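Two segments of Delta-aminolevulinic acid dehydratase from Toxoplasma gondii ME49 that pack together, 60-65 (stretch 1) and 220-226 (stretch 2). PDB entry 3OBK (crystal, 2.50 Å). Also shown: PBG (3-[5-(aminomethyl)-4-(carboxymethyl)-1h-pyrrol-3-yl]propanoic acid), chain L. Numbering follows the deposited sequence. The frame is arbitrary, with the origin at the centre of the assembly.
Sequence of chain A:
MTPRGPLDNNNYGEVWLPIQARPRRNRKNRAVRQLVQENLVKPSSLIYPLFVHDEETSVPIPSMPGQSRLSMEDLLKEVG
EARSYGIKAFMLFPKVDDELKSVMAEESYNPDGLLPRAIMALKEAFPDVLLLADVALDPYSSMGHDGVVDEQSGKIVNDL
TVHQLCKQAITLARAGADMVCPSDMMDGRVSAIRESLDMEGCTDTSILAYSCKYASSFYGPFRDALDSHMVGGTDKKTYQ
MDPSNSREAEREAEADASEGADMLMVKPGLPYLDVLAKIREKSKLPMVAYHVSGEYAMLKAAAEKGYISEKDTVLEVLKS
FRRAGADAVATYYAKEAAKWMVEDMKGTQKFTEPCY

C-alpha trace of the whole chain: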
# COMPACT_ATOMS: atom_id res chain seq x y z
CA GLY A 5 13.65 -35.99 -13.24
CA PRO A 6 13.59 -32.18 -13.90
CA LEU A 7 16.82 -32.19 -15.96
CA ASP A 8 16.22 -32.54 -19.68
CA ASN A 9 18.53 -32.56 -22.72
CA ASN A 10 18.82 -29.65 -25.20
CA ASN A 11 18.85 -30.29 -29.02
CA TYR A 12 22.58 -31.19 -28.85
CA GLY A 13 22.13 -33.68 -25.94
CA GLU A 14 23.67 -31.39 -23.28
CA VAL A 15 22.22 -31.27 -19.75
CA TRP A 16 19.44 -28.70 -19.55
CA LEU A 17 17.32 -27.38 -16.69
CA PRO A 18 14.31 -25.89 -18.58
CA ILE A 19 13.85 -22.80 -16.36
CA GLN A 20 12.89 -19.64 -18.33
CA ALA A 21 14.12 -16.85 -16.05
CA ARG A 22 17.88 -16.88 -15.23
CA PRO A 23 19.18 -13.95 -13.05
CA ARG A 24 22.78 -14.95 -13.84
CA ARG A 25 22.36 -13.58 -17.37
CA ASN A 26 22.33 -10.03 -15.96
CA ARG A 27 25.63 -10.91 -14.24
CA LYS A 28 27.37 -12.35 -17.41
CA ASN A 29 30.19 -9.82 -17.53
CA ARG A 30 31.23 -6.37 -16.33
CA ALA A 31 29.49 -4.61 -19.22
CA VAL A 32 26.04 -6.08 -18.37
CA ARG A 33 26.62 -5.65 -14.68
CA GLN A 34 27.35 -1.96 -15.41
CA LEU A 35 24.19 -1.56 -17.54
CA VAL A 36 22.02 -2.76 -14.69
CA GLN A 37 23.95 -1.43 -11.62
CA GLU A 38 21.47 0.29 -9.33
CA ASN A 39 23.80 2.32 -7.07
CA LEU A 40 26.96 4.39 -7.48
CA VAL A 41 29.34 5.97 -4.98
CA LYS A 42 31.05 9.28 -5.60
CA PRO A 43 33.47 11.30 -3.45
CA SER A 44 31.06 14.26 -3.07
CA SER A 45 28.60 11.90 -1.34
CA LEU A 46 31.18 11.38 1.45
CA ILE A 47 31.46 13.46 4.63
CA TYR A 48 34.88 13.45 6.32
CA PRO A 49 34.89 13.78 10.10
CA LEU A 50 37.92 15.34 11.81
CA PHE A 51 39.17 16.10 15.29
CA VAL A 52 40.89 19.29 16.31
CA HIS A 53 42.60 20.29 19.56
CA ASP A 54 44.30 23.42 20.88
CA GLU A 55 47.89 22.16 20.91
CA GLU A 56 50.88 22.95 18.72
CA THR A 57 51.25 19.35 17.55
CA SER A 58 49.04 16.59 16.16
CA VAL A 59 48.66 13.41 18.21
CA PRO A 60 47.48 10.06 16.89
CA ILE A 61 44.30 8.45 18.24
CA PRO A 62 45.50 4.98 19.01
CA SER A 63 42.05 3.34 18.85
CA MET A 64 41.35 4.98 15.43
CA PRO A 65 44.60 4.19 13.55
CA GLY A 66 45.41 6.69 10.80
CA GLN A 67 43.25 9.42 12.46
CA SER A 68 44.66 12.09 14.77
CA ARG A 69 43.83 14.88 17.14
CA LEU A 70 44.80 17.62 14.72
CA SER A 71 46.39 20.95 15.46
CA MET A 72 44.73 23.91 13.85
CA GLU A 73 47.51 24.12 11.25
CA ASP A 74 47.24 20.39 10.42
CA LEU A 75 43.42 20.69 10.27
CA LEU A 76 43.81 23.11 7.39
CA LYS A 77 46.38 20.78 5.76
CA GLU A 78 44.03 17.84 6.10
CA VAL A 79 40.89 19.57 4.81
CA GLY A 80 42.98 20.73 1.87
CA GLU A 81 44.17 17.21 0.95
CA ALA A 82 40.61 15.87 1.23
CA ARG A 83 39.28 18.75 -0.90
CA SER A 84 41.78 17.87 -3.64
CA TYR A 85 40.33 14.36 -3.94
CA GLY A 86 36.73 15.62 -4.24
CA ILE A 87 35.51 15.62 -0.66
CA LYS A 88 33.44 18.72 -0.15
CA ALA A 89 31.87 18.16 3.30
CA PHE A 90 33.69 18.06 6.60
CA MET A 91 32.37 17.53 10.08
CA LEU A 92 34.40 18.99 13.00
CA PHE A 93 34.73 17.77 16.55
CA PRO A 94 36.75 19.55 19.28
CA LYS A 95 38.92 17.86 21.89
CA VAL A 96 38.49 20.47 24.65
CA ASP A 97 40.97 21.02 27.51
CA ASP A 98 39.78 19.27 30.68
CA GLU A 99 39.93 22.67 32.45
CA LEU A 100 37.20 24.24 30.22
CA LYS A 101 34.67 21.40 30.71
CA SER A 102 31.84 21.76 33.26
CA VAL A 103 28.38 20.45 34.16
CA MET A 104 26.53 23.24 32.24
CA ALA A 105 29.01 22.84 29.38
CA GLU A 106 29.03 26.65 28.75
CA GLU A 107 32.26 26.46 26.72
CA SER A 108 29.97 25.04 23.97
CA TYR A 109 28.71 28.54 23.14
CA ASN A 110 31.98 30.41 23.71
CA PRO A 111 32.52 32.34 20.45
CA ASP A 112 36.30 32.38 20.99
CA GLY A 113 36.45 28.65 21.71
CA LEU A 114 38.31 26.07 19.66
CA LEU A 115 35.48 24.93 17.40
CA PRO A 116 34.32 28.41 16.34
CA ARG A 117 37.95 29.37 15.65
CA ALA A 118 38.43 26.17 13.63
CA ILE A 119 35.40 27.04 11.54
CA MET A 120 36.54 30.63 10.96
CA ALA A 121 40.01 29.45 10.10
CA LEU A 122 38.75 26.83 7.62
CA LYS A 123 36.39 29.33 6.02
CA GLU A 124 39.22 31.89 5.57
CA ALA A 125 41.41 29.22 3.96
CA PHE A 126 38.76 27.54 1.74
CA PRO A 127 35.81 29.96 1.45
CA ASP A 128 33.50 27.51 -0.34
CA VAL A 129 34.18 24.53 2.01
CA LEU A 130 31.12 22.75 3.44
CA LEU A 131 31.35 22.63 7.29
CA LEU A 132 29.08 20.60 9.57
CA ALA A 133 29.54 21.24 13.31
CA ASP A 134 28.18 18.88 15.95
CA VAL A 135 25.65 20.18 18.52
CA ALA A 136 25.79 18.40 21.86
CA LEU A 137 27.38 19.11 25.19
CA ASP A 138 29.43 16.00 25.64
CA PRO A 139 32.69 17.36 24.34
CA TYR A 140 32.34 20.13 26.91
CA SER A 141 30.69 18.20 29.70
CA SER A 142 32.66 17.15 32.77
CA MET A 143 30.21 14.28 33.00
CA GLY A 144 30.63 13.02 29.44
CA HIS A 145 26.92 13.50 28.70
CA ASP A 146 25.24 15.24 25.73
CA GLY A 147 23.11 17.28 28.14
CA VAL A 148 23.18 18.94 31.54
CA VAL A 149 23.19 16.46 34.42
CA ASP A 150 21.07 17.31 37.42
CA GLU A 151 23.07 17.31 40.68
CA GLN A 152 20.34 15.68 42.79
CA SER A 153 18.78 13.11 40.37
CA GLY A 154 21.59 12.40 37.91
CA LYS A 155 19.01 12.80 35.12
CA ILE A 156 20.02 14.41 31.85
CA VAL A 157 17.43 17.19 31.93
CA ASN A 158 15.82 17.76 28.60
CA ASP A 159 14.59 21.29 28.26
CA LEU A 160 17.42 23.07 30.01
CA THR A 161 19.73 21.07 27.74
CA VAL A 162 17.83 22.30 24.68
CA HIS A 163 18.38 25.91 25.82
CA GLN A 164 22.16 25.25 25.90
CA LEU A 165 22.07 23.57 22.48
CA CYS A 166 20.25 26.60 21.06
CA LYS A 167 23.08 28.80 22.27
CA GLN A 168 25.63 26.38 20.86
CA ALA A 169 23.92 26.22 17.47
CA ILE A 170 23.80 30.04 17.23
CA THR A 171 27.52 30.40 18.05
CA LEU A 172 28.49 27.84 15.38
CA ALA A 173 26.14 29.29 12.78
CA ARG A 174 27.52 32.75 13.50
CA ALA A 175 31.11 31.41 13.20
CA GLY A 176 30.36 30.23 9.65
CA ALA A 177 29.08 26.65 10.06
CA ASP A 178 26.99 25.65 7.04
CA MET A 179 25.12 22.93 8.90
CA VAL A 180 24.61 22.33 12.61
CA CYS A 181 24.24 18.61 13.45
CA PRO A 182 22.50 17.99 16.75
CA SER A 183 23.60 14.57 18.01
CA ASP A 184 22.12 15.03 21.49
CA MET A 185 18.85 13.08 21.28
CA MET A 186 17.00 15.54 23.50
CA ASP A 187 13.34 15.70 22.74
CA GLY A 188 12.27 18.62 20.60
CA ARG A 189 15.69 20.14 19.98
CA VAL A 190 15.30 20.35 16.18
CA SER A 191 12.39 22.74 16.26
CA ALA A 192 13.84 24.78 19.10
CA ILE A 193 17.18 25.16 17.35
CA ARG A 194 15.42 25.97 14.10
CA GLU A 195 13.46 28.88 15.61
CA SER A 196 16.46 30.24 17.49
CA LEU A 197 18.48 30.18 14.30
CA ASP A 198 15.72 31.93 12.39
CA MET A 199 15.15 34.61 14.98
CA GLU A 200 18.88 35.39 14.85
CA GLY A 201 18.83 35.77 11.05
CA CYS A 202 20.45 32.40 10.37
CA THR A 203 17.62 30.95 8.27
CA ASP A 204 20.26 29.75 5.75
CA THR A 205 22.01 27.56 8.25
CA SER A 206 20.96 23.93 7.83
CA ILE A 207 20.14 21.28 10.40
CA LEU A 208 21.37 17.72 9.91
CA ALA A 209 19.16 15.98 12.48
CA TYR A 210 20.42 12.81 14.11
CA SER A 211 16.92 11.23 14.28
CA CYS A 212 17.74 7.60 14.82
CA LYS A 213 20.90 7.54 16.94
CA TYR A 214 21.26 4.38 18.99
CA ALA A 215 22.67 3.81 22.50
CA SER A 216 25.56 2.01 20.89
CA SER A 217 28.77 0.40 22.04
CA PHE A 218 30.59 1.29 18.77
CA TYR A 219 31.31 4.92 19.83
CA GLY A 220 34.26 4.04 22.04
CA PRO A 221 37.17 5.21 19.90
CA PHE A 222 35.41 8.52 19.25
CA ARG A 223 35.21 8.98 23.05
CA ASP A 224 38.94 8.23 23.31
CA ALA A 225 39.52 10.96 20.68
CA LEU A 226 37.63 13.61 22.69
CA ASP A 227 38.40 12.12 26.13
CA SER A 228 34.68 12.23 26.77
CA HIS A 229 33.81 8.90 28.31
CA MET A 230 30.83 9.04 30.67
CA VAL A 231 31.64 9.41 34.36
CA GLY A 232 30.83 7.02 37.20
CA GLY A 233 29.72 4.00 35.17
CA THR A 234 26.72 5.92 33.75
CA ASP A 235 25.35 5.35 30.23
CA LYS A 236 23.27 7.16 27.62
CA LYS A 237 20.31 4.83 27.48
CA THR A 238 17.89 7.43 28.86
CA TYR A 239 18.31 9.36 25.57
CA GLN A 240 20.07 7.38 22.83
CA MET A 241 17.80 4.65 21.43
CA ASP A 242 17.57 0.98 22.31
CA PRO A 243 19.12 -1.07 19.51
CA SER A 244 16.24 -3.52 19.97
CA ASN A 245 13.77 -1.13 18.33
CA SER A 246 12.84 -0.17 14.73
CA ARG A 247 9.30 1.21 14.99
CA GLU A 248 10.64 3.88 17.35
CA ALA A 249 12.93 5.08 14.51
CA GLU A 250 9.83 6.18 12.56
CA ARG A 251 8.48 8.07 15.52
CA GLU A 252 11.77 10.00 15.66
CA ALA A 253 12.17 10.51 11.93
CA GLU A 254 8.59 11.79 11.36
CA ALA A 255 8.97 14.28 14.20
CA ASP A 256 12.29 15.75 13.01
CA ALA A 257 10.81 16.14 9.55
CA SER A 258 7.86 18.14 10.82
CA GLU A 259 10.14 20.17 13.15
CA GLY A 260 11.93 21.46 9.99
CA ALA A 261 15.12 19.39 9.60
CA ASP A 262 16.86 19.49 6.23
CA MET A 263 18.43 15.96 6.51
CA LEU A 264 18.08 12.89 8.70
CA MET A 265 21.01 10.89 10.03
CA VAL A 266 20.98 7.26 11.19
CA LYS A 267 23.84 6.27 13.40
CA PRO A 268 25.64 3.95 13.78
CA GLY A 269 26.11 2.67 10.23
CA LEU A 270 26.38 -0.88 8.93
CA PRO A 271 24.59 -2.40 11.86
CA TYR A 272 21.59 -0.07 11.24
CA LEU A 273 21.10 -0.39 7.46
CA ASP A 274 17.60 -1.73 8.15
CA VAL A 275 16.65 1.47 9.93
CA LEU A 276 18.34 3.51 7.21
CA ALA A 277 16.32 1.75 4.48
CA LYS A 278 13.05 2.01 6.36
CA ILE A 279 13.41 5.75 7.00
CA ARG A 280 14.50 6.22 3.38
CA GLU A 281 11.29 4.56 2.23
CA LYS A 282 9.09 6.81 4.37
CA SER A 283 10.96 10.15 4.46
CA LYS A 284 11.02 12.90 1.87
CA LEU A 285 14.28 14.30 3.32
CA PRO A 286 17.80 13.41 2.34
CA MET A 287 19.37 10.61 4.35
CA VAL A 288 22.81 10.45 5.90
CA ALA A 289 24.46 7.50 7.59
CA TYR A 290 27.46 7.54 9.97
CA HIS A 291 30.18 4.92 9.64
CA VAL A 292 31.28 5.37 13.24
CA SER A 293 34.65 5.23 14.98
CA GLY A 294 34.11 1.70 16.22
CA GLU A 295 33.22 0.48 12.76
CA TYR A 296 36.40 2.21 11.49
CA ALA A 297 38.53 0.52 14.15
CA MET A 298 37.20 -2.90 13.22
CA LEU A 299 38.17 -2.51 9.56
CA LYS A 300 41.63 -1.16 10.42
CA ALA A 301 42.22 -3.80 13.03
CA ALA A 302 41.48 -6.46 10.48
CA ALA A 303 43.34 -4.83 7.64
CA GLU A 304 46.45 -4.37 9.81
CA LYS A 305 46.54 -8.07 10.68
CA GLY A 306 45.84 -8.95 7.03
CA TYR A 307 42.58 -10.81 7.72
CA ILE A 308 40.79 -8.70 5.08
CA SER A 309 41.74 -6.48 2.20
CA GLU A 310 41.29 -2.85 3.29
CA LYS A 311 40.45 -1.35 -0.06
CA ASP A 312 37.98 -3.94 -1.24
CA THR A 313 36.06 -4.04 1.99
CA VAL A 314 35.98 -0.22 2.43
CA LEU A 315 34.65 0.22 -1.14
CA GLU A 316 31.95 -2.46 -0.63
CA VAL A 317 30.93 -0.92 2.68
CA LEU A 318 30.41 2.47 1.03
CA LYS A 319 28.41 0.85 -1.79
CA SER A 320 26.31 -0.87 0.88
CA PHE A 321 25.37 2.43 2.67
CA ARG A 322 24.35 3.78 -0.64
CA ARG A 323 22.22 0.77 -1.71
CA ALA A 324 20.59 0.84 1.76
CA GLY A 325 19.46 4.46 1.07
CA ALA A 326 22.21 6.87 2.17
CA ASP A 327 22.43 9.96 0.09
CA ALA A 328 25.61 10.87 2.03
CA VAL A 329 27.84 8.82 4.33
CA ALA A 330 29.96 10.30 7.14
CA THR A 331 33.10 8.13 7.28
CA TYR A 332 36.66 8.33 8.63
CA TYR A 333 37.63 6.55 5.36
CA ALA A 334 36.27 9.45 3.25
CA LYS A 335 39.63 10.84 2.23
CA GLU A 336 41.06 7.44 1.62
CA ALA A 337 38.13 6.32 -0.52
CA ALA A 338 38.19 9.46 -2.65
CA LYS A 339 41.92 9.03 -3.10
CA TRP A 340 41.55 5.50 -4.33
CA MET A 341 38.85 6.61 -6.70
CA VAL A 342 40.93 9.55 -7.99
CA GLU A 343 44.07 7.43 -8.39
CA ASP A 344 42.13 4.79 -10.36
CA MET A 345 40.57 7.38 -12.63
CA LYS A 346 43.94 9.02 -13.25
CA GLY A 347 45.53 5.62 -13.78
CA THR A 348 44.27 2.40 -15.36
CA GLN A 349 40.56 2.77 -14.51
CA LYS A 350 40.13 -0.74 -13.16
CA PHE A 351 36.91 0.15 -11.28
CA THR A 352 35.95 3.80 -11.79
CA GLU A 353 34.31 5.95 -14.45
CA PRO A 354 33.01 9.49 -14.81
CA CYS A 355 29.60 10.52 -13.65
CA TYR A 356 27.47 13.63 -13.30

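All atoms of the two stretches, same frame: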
# COMPACT_ATOMS: atom_id res chain seq x y z
N PRO A 60 48.30 11.15 17.35
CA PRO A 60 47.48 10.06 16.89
C PRO A 60 46.48 9.59 17.94
O PRO A 60 46.76 9.66 19.16
CB PRO A 60 48.49 8.94 16.61
CG PRO A 60 49.80 9.62 16.49
CD PRO A 60 49.71 10.76 17.44
N ILE A 61 45.32 9.13 17.44
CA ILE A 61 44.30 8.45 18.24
C ILE A 61 44.55 6.93 18.14
O ILE A 61 44.33 6.30 17.11
CB ILE A 61 42.90 8.78 17.73
CG1 ILE A 61 42.69 10.30 17.74
CG2 ILE A 61 41.86 8.05 18.53
CD1 ILE A 61 41.55 10.77 16.80
N PRO A 62 45.07 6.36 19.20
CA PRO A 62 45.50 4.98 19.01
C PRO A 62 44.37 4.03 18.63
O PRO A 62 44.61 3.12 17.84
CB PRO A 62 46.09 4.60 20.38
CG PRO A 62 46.48 5.90 21.01
CD PRO A 62 45.49 6.92 20.50
N SER A 63 43.17 4.22 19.18
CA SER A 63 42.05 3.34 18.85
C SER A 63 41.29 3.71 17.54
O SER A 63 40.25 3.11 17.22
CB SER A 63 41.10 3.26 20.02
OG SER A 63 40.71 4.55 20.42
N MET A 64 41.81 4.69 16.79
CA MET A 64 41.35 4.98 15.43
C MET A 64 42.57 5.19 14.51
O MET A 64 42.85 6.29 14.07
CB MET A 64 40.51 6.24 15.42
CG MET A 64 39.36 6.20 16.36
SD MET A 64 38.32 7.66 16.18
CE MET A 64 37.86 7.60 14.46
N PRO A 65 43.30 4.11 14.22
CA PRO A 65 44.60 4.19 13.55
C PRO A 65 44.52 4.91 12.22
O PRO A 65 43.59 4.64 11.44
CB PRO A 65 44.98 2.72 13.33
CG PRO A 65 44.10 1.93 14.26
CD PRO A 65 42.85 2.71 14.36
N GLY A 220 33.16 3.97 21.08
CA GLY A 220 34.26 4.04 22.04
C GLY A 220 35.47 4.82 21.58
O GLY A 220 35.97 5.67 22.32
N PRO A 221 35.98 4.51 20.38
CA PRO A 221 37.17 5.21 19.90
C PRO A 221 36.94 6.71 19.69
O PRO A 221 37.84 7.50 19.94
CB PRO A 221 37.51 4.49 18.59
CG PRO A 221 36.93 3.12 18.76
CD PRO A 221 35.69 3.30 19.58
N PHE A 222 35.74 7.09 19.27
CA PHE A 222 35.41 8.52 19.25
C PHE A 222 35.61 9.15 20.67
O PHE A 222 36.23 10.21 20.81
CB PHE A 222 33.98 8.72 18.73
CG PHE A 222 33.49 10.15 18.78
CD1 PHE A 222 32.96 10.68 19.96
CD2 PHE A 222 33.51 10.95 17.63
CE1 PHE A 222 32.48 11.97 19.99
CE2 PHE A 222 33.03 12.24 17.63
CZ PHE A 222 32.54 12.78 18.81
N ARG A 223 35.10 8.48 21.70
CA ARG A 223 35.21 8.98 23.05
C ARG A 223 36.66 8.98 23.57
O ARG A 223 37.00 9.75 24.46
CB ARG A 223 34.29 8.20 23.99
CG ARG A 223 32.80 8.45 23.70
CD ARG A 223 31.92 7.50 24.47
NE ARG A 223 30.50 7.61 24.11
CZ ARG A 223 29.59 6.70 24.41
NH1 ARG A 223 29.93 5.59 25.07
NH2 ARG A 223 28.32 6.86 24.05
N ASP A 224 37.52 8.12 23.02
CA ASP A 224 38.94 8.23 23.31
C ASP A 224 39.47 9.51 22.67
O ASP A 224 40.23 10.24 23.30
CB ASP A 224 39.72 7.03 22.77
CG ASP A 224 39.32 5.70 23.44
OD1 ASP A 224 38.80 5.73 24.58
OD2 ASP A 224 39.55 4.63 22.82
N ALA A 225 39.04 9.78 21.43
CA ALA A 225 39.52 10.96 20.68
C ALA A 225 39.25 12.27 21.40
O ALA A 225 40.14 13.15 21.49
CB ALA A 225 38.95 11.00 19.27
N LEU A 226 38.03 12.40 21.93
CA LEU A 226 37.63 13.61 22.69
C LEU A 226 37.88 13.56 24.20
O LEU A 226 37.70 14.56 24.90
CB LEU A 226 36.16 13.90 22.46
CG LEU A 226 35.79 14.62 21.18
CD1 LEU A 226 36.46 13.94 20.01
CD2 LEU A 226 34.26 14.71 21.02
CHA PBG L . 28.43 13.24 20.63
C1A PBG L . 28.90 12.38 19.50
C2A PBG L . 29.29 11.05 19.58
C3A PBG L . 29.65 10.68 18.29
C4A PBG L . 29.38 11.76 17.47
NA PBG L . 28.96 12.79 18.22
C5A PBG L . 29.49 10.20 20.81
C6A PBG L . 28.29 9.81 21.55
O1A PBG L . 27.25 10.50 21.35
O2A PBG L . 28.35 8.90 22.41
C7A PBG L . 30.21 9.37 17.90
C8A PBG L . 30.80 9.27 16.54
C9A PBG L . 31.62 8.09 16.23
O3A PBG L . 32.43 8.19 15.31
O4A PBG L . 31.76 7.13 17.00
N1 PBG L . 27.07 13.69 20.61

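Stretch 2 is helical, as its i-to-i+4 backbone hydrogen bonds attest: Asp224 N to Gly220 O, Ala225 N to Pro221 O and Leu226 N to Phe222 O each measure 3.0 Å. Stretch 1 is irregular, but it contains a type I turn from Ile61 to Met64, closed by Met64 N to Ile61 O at 3.0 Å; the CA-to-CB bonds of Ile61, Ser63 and Met64 point toward the helix. The contact is compact, burying 256 Å² over both sides.

Gly220, without a side chain, makes no contact with stretch 1. Pro221 is the first residue to engage, and its CA lies 5.3 Å from Ser63 CA. Its CB is 3.4 Å from Met64 CG, an apolar contact, and also 3.4 Å from Ser63 O, so the proline packs against backbone as well as side chain. Phe222 points its CA-to-CB bond away from stretch 1; what remains is a marginal approach of Met64 SD to Phe222 N at 4.1 Å. Its ring instead presents one face to PBG, with C2A over it. Arg223 is out of reach of stretch 1 and hydrogen-bonds PBG instead: NH2 donates a hydrogen bond to PBG O2A at 2.6 Å (angle at hydrogen 151°), whereas NE to the same O2A, at 3.0 Å and 133°, is weak.

Asp224 returns to the interface one helical turn after Pro221. Its CA-to-CB bond points toward stretch 1, and OD2 accepts the sole hydrogen bond across the contact, from Ser63 OG at 2.7 Å; OD1 is satisfied elsewhere in the structure. The p rotamer of Ser63 (chi1 54°) places OG for this bond. Ala225 closes the interface: though its CB projects sideways, it lies 3.6 Å from Ile61 CD1, an apolar contact, with Ile61 in the m,t rotamer; Ile61 CA and Ala225 CA are 5.9 Å apart. Leu226 does not participate.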